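Local coordinates for glyoxalase-related enzyme (Fulvimarina pelagi, PDB 3BQX), which is of unknown function but belongs to the VOC (glyoxalase/bleomycin resistance/dioxygenase) superfamily and may be a metal-dependent enzyme, at the interface of chains A and B. Residues are numbered along the deposited sequence; one frame, centred on the assembly and turned at random. Chains: chain A/B, Glyoxalase-related enzyme.

Contact 1: the interface of chains A and B. Residues chain A 74, 76, 131, 135, 137; chain B 5, 7, 45.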
loop_
_atom_site.group_PDB
_atom_site.type_symbol
_atom_site.label_atom_id
_atom_site.label_comp_id
_atom_site.label_asym_id
_atom_site.label_seq_id
_atom_site.Cartn_x
_atom_site.Cartn_y
_atom_site.Cartn_z
ATOM N N ALA A 74 -4.695 5.326 2.968
ATOM C CA ALA A 74 -5.911 5.972 3.435
ATOM C C ALA A 74 -6.983 4.962 3.800
ATOM O O ALA A 74 -7.104 3.912 3.164
ATOM C CB ALA A 74 -6.439 6.921 2.360
ATOM N N ASN A 76 -11.024 5.123 4.401
ATOM C CA ASN A 76 -12.193 5.982 4.226
ATOM C C ASN A 76 -13.384 5.527 5.063
ATOM O O ASN A 76 -13.747 4.352 5.064
ATOM C CB ASN A 76 -12.578 6.030 2.745
ATOM C CG ASN A 76 -11.635 6.890 1.922
ATOM O OD1 ASN A 76 -10.514 7.186 2.347
ATOM N ND2 ASN A 76 -12.082 7.288 0.734
ATOM N N ILE A 131 -18.214 3.333 -1.307
ATOM C CA ILE A 131 -17.608 2.288 -0.491
ATOM C C ILE A 131 -18.615 1.138 -0.490
ATOM O O ILE A 131 -19.718 1.271 0.045
ATOM C CB ILE A 131 -17.375 2.750 0.965
ATOM C CG1 ILE A 131 -16.477 3.990 0.995
ATOM C CG2 ILE A 131 -16.743 1.625 1.772
ATOM C CD1 ILE A 131 -16.219 4.530 2.400
ATOM N N GLY A 135 -16.134 -3.139 1.848
ATOM C CA GLY A 135 -15.004 -2.271 1.579
ATOM C C GLY A 135 -15.058 -1.744 0.161
ATOM O O GLY A 135 -15.779 -0.786 -0.121
ATOM N N VAL A 137 -13.479 0.257 -2.495
ATOM C CA VAL A 137 -13.595 1.683 -2.758
ATOM C C VAL A 137 -13.349 1.922 -4.244
ATOM O O VAL A 137 -12.402 1.383 -4.830
ATOM C CB VAL A 137 -12.566 2.488 -1.927
ATOM C CG1 VAL A 137 -12.607 3.956 -2.312
ATOM C CG2 VAL A 137 -12.854 2.311 -0.438
ATOM N N GLN B 5 -10.193 -2.096 5.902
ATOM C CA GLN B 5 -10.147 -1.483 4.589
ATOM C C GLN B 5 -9.058 -0.443 4.359
ATOM O O GLN B 5 -8.720 0.342 5.245
ATOM C CB GLN B 5 -11.509 -0.824 4.313
ATOM C CG GLN B 5 -11.593 0.032 3.048
ATOM C CD GLN B 5 -11.926 1.494 3.344
ATOM O OE1 GLN B 5 -11.053 2.290 3.697
ATOM N NE2 GLN B 5 -13.200 1.846 3.212
ATOM N N ALA B 7 -8.492 2.354 1.439
ATOM C CA ALA B 7 -9.191 2.985 0.329
ATOM C C ALA B 7 -8.246 3.445 -0.774
ATOM O O ALA B 7 -8.576 3.393 -1.960
ATOM C CB ALA B 7 -9.995 4.181 0.843
ATOM N N GLY B 45 -10.331 -3.287 -5.369
ATOM C CA GLY B 45 -10.937 -2.933 -4.098
ATOM C C GLY B 45 -10.498 -1.599 -3.534
ATOM O O GLY B 45 -11.040 -1.135 -2.531
#
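B:Gln5 turns its terminal carboxamide against the main chain of A:Asn76 and grips both of its polar atoms, a worked example of a side-chain amide standing in for a neighbouring peptide group at the end of a strand. The carbonyl oxygen OE1 of B:Gln5 accepts a hydrogen bond from the backbone N of A:Asn76 at 2.9 Å, with the donor in the carbonyl plane on a lone pair. The amide nitrogen NE2 of B:Gln5 returns a longer bond of 3.2 Å to the backbone O of A:Asn76, again on a lone pair, although that oxygen lies somewhat out of the plane of the glutamine amide. Together the two bonds fix the rotation of the amide. The chain reaches this position with CG anti to its own backbone N (chi1 172°) and a bend at chi2 (-119°). Two residues on, the backbone takes over: B:Ala7 N donates to A:Ala74 O at 2.7 Å, adding a direct backbone bond to strand 71-76.

Packing is tightest around the methyl group of B:Ala7. Its CB lies directly over the face of the A:Asn76 carboxamide, 3.3 Å above CG of A:Asn76, while CG2 of A:Val137 comes in at roughly a right angle to that line, 3.6 Å from CB of B:Ala7. A:Val137 also uses its backbone N, which donates to B:Gly45 O at 2.8 Å from above the carbonyl plane. The looser flank lies beyond the glutamine. There CG2 of A:Ile131 comes no nearer than 3.8 Å to NE2 of B:Gln5, the two side chains crossing at about a right angle, and CA of A:Gly135 stays 4.4 Å from CG of B:Gln5. The patch thus joins the N-terminal segment and the loop at B:Gly45 of one subunit to strands 71-76 and 135-137 of the other, and probably helps to set the register of the deposited dimer.

Contact 2: the interface of chains A and B. Residues chain A 8, 33, 40, 47; chain B 129, 139.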
loop_
_atom_site.group_PDB
_atom_site.type_symbol
_atom_site.label_atom_id
_atom_site.label_comp_id
_atom_site.label_asym_id
_atom_site.label_seq_id
_atom_site.Cartn_x
_atom_site.Cartn_y
_atom_site.Cartn_z
ATOM N N VAL A 8 -0.648 -7.828 -1.922
ATOM C CA VAL A 8 -0.223 -7.609 -0.544
ATOM C C VAL A 8 0.464 -6.270 -0.383
ATOM O O VAL A 8 1.228 -5.862 -1.256
ATOM C CB VAL A 8 0.821 -8.668 -0.093
ATOM C CG1 VAL A 8 1.126 -8.509 1.382
ATOM C CG2 VAL A 8 0.338 -10.067 -0.401
ATOM N N PHE A 33 -3.373 -14.311 10.169
ATOM C CA PHE A 33 -2.154 -15.083 10.374
ATOM C C PHE A 33 -1.159 -14.316 11.234
ATOM O O PHE A 33 -1.049 -13.093 11.140
ATOM C CB PHE A 33 -1.465 -15.415 9.044
ATOM C CG PHE A 33 -0.186 -16.200 9.211
ATOM C CD1 PHE A 33 -0.205 -17.593 9.233
ATOM C CD2 PHE A 33 1.030 -15.546 9.405
ATOM C CE1 PHE A 33 0.970 -18.324 9.450
ATOM C CE2 PHE A 33 2.207 -16.264 9.624
ATOM C CZ PHE A 33 2.178 -17.659 9.647
ATOM N N PHE A 40 -0.519 -11.015 9.182
ATOM C CA PHE A 40 -1.320 -10.755 7.990
ATOM C C PHE A 40 -2.743 -10.409 8.399
ATOM O O PHE A 40 -3.317 -11.058 9.282
ATOM C CB PHE A 40 -1.425 -11.984 7.073
ATOM C CG PHE A 40 -0.144 -12.375 6.386
ATOM C CD1 PHE A 40 0.646 -11.434 5.747
ATOM C CD2 PHE A 40 0.236 -13.710 6.331
ATOM C CE1 PHE A 40 1.802 -11.817 5.058
ATOM C CE2 PHE A 40 1.388 -14.100 5.645
ATOM C CZ PHE A 40 2.168 -13.150 5.008
ATOM N N VAL A 47 -4.197 -8.359 1.044
ATOM C CA VAL A 47 -3.718 -8.635 2.389
ATOM C C VAL A 47 -2.730 -7.563 2.836
ATOM O O VAL A 47 -1.901 -7.110 2.041
ATOM C CB VAL A 47 -3.002 -10.004 2.426
ATOM C CG1 VAL A 47 -2.490 -10.309 3.818
ATOM C CG2 VAL A 47 -3.955 -11.090 1.963
ATOM N N TRP B 129 -2.666 -18.832 -2.272
ATOM C CA TRP B 129 -3.631 -17.746 -2.069
ATOM C C TRP B 129 -4.504 -17.535 -3.308
ATOM O O TRP B 129 -4.019 -17.141 -4.370
ATOM C CB TRP B 129 -2.900 -16.439 -1.750
ATOM C CG TRP B 129 -2.119 -16.442 -0.472
ATOM C CD1 TRP B 129 -1.743 -17.528 0.269
ATOM C CD2 TRP B 129 -1.554 -15.299 0.178
ATOM N NE1 TRP B 129 -0.973 -17.128 1.339
ATOM C CE2 TRP B 129 -0.841 -15.765 1.305
ATOM C CE3 TRP B 129 -1.581 -13.921 -0.084
ATOM C CZ2 TRP B 129 -0.158 -14.903 2.168
ATOM C CZ3 TRP B 129 -0.902 -13.062 0.778
ATOM C CH2 TRP B 129 -0.201 -13.560 1.889
ATOM N N PHE B 139 -5.905 -14.558 1.724
ATOM C CA PHE B 139 -4.950 -15.418 2.399
ATOM C C PHE B 139 -5.585 -16.786 2.618
ATOM O O PHE B 139 -6.777 -16.889 2.907
ATOM C CB PHE B 139 -4.569 -14.845 3.763
ATOM C CG PHE B 139 -3.724 -15.776 4.588
ATOM C CD1 PHE B 139 -2.342 -15.774 4.465
ATOM C CD2 PHE B 139 -4.319 -16.700 5.449
ATOM C CE1 PHE B 139 -1.559 -16.674 5.182
ATOM C CE2 PHE B 139 -3.536 -17.607 6.170
ATOM C CZ PHE B 139 -2.158 -17.589 6.032
#
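A:Phe40 receives the edge of B:Trp129 on one face of its ring, a textbook edge-to-face pair whose planes stand at 88° and whose centroids, that of the phenyl ring of A:Phe40 and that of the six-membered ring of B:Trp129, are 5.3 Å apart. The indole presents its far rim, CZ2 and CH2, to this face, and CH2 sits off-centre, toward the rim of the phenyl ring. The neighbouring corner of the indole, CZ3, meets two valines, which approach it from opposite sides of the indole plane. CG2 of A:Val8 touches CZ3 of B:Trp129 at 3.4 Å from slightly to one side of that plane, whereas CG2 of A:Val47, 3.8 Å from CZ3 of B:Trp129, lies on the other side, beyond the CZ3 rim.

B:Phe139 forms the second half of the first shell. Two phenylalanines of chain A meet it on one side of its ring: CB of A:Phe33 over the face near CZ, CD2 of A:Phe40 at the rim, 3.7 Å from CE1 of B:Phe139. The side chains of A:Phe40 and B:Phe139 cross at about a right angle, and CD1 of A:Phe33 also reaches CZ. The result is an aromatic cluster in which the rings of one subunit pack against residues of strands 8-13, 33-34, 38-42 and 47-52 of the other.

What positions these groups lies partly within chain B itself. The ring of B:Phe139 rests by its CD1 against a face of B:Trp129, on the same side as CG2 of A:Val47, so each aromatic limits how far the other can swing. B:Phe139 reaches outward because its CG is anti to the backbone N (chi1 172°). B:Trp129 instead holds CG beside its backbone N (chi1 -64°), which directs the benzo end of the indole toward chain A. On the chain A side, A:Phe40 offers its CE2 atom to CZ2 of B:Trp129 at 3.9 Å, the same ring edge from which CD2 meets B:Phe139.

Contact 1 and contact 2 belong to one two-fold symmetric interface, the centres of their C-alpha atoms about 17 Å apart. They share no residue and differ in character: contact 1 is built largely on backbone-directed hydrogen bonds, contact 2 on aromatic and aliphatic packing. The C-terminal stretch links them, since strand 135-137 serves contact 1 in chain A while nearby B:Phe139 serves contact 2 in chain B. As each contact recurs with the chains exchanged, every subunit contributes its C-terminal stretch to both contacts and packs against that of its partner; such reciprocity is consistent with a dimer, although the structure alone does not show its solution state.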